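Local coordinates for methylmalonyl-CoA carboxyltransferase 12S subunit (Propionibacterium freudenreichii, PDB 1ON3), which catalyses transfer of the carboxyl group of methylmalonyl-CoA to the biotin of the 1.3S subunit and, as a homohexamer, forms the core of transcarboxylase, at the interface of chains A and B. Coordinates in Å, arbitrary orientation; residue numbers count along the deposited sequence, not the author numbering. Chains: chain A/B, Methylmalonyl-CoA carboxyltransferase 12S subunit.

The interface of chains A and B. Residues chain A 393, 516, 518-521; chain B 165-166, 190, 355.
A:Asn520 and B:Ser165 meet at the tight centre of this contact between two 12S subunits, where the C-terminal tail of chain A lies against loops of chain B. The backbone N of A:Asn520 gives a nearly straight hydrogen bond to the hydroxyl OG of B:Ser165, 2.8 Å away. A serine suits the spot because its short side chain, with OG anti to its own backbone N (chi1 -174°), offers a small acceptor that also lies at the edge of the A:Tyr393 ring, in its plane. The carbonyl of the same serine is also used: NZ of A:Lys516 reaches B:Ser165 O at 2.7 Å, in the carbonyl plane. Lysine's long chain, bent near its end, carries this N-H donor to a backbone oxygen across the contact, so the serine is gripped at both its hydroxyl and its carbonyl.

Farther along, the amide ND2 of A:Asn520 donates to the carboxylate OD2 of B:Asp190 at 2.7 Å, approaching from above the carboxylate plane, with the two flat groups turned 67° apart. An asparagine supplies the N-H this acid can accept without adding a charge.

The side at B:Asn355 is looser in its polar links, which run through water, although packing remains close. The imidazole of A:His518 lies against the amide, their planes 17° apart, with A:His518 CE1 3.5 Å from B:Asn355 CG. Histidine combines a flat ring for this packing with an ND1 donor to A:Gly519 O in its own chain, a bond that fixes the ring's rotation. An alanine at A:His518 would probably open a gap beside the B:Asn355 amide and deprive the glycine carbonyl of its imidazole donor. Asparagine offers the ring a flat amide and water 1 a polar ND2; that water bridges to A:Gly519 O.

Chain A contributes its C-terminal tail, backed by helix 384-397 through A:Tyr393, whereas chain B presents loop residues and helix 344-359; two-fold symmetry repeats the contact with the chains exchanged.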
loop_
_atom_site.group_PDB
_atom_site.type_symbol
_atom_site.label_atom_id
_atom_site.label_comp_id
_atom_site.label_asym_id
_atom_site.label_seq_id
_atom_site.Cartn_x
_atom_site.Cartn_y
_atom_site.Cartn_z
ATOM N N TYR A 393 2.357 7.416 27.371
ATOM C CA TYR A 393 1.796 7.358 26.037
ATOM C C TYR A 393 2.802 7.784 24.963
ATOM O O TYR A 393 3.007 7.069 23.973
ATOM C CB TYR A 393 0.566 8.254 25.941
ATOM C CG TYR A 393 -0.124 8.129 24.602
ATOM C CD1 TYR A 393 -1.261 7.331 24.449
ATOM C CD2 TYR A 393 0.378 8.783 23.474
ATOM C CE1 TYR A 393 -1.880 7.189 23.203
ATOM C CE2 TYR A 393 -0.231 8.647 22.226
ATOM C CZ TYR A 393 -1.353 7.851 22.098
ATOM O OH TYR A 393 -1.935 7.698 20.860
ATOM N N LYS A 516 -4.019 2.626 12.717
ATOM C CA LYS A 516 -5.017 3.433 13.416
ATOM C C LYS A 516 -4.959 4.862 12.887
ATOM O O LYS A 516 -3.927 5.292 12.374
ATOM C CB LYS A 516 -4.725 3.435 14.932
ATOM C CG LYS A 516 -3.368 4.041 15.304
ATOM C CD LYS A 516 -3.088 3.981 16.799
ATOM C CE LYS A 516 -2.631 2.592 17.228
ATOM N NZ LYS A 516 -2.469 2.470 18.703
ATOM N N HIS A 518 -5.164 7.361 14.752
ATOM C CA HIS A 518 -4.307 7.893 15.801
ATOM C C HIS A 518 -4.727 7.233 17.105
ATOM O O HIS A 518 -5.822 6.676 17.202
ATOM C CB HIS A 518 -4.457 9.422 15.920
ATOM C CG HIS A 518 -5.877 9.891 16.064
ATOM N ND1 HIS A 518 -6.628 9.674 17.199
ATOM C CD2 HIS A 518 -6.690 10.535 15.194
ATOM C CE1 HIS A 518 -7.844 10.163 17.022
ATOM N NE2 HIS A 518 -7.908 10.688 15.811
ATOM N N GLY A 519 -3.848 7.280 18.097
ATOM C CA GLY A 519 -4.180 6.718 19.386
ATOM C C GLY A 519 -4.983 7.787 20.101
ATOM O O GLY A 519 -5.324 8.812 19.509
ATOM N N ASN A 520 -5.302 7.563 21.365
ATOM C CA ASN A 520 -6.062 8.553 22.104
ATOM C C ASN A 520 -5.156 9.156 23.180
ATOM O O ASN A 520 -5.075 8.684 24.303
ATOM C CB ASN A 520 -7.336 7.905 22.660
ATOM C CG ASN A 520 -8.263 7.407 21.537
ATOM O OD1 ASN A 520 -8.358 8.040 20.476
ATOM N ND2 ASN A 520 -8.948 6.280 21.766
ATOM N N PHE A 521 -4.445 10.203 22.779
ATOM C CA PHE A 521 -3.494 10.901 23.638
ATOM C C PHE A 521 -4.176 11.556 24.842
ATOM O O PHE A 521 -5.135 12.312 24.683
ATOM C CB PHE A 521 -2.761 11.959 22.807
ATOM C CG PHE A 521 -1.668 12.658 23.548
ATOM C CD1 PHE A 521 -1.716 14.031 23.749
ATOM C CD2 PHE A 521 -0.570 11.950 24.024
ATOM C CE1 PHE A 521 -0.685 14.693 24.409
ATOM C CE2 PHE A 521 0.468 12.606 24.686
ATOM C CZ PHE A 521 0.408 13.975 24.875
ATOM N N SER B 165 -4.662 1.451 21.996
ATOM C CA SER B 165 -5.310 2.756 21.908
ATOM C C SER B 165 -5.734 3.181 20.497
ATOM O O SER B 165 -4.913 3.266 19.585
ATOM C CB SER B 165 -4.401 3.815 22.530
ATOM O OG SER B 165 -5.058 5.068 22.580
ATOM N N GLY B 166 -7.022 3.460 20.320
ATOM C CA GLY B 166 -7.503 3.860 19.004
ATOM C C GLY B 166 -7.686 2.706 18.019
ATOM O O GLY B 166 -8.001 2.931 16.838
ATOM N N ASP B 190 -9.787 4.130 27.297
ATOM C CA ASP B 190 -10.616 5.215 26.768
ATOM C C ASP B 190 -11.628 5.784 27.761
ATOM O O ASP B 190 -11.894 6.984 27.758
ATOM C CB ASP B 190 -11.350 4.754 25.521
ATOM C CG ASP B 190 -10.402 4.294 24.436
ATOM O OD1 ASP B 190 -10.562 3.160 23.951
ATOM O OD2 ASP B 190 -9.500 5.077 24.076
ATOM N N ASN B 355 -11.497 13.457 19.939
ATOM C CA ASN B 355 -10.433 12.585 19.467
ATOM C C ASN B 355 -10.881 11.124 19.482
ATOM O O ASN B 355 -10.645 10.392 18.521
ATOM C CB ASN B 355 -9.190 12.751 20.332
ATOM C CG ASN B 355 -7.917 12.665 19.524
ATOM O OD1 ASN B 355 -7.753 13.377 18.528
ATOM N ND2 ASN B 355 -7.005 11.799 19.944
HETATM O O HOH W 1 -4.537 11.922 19.914
#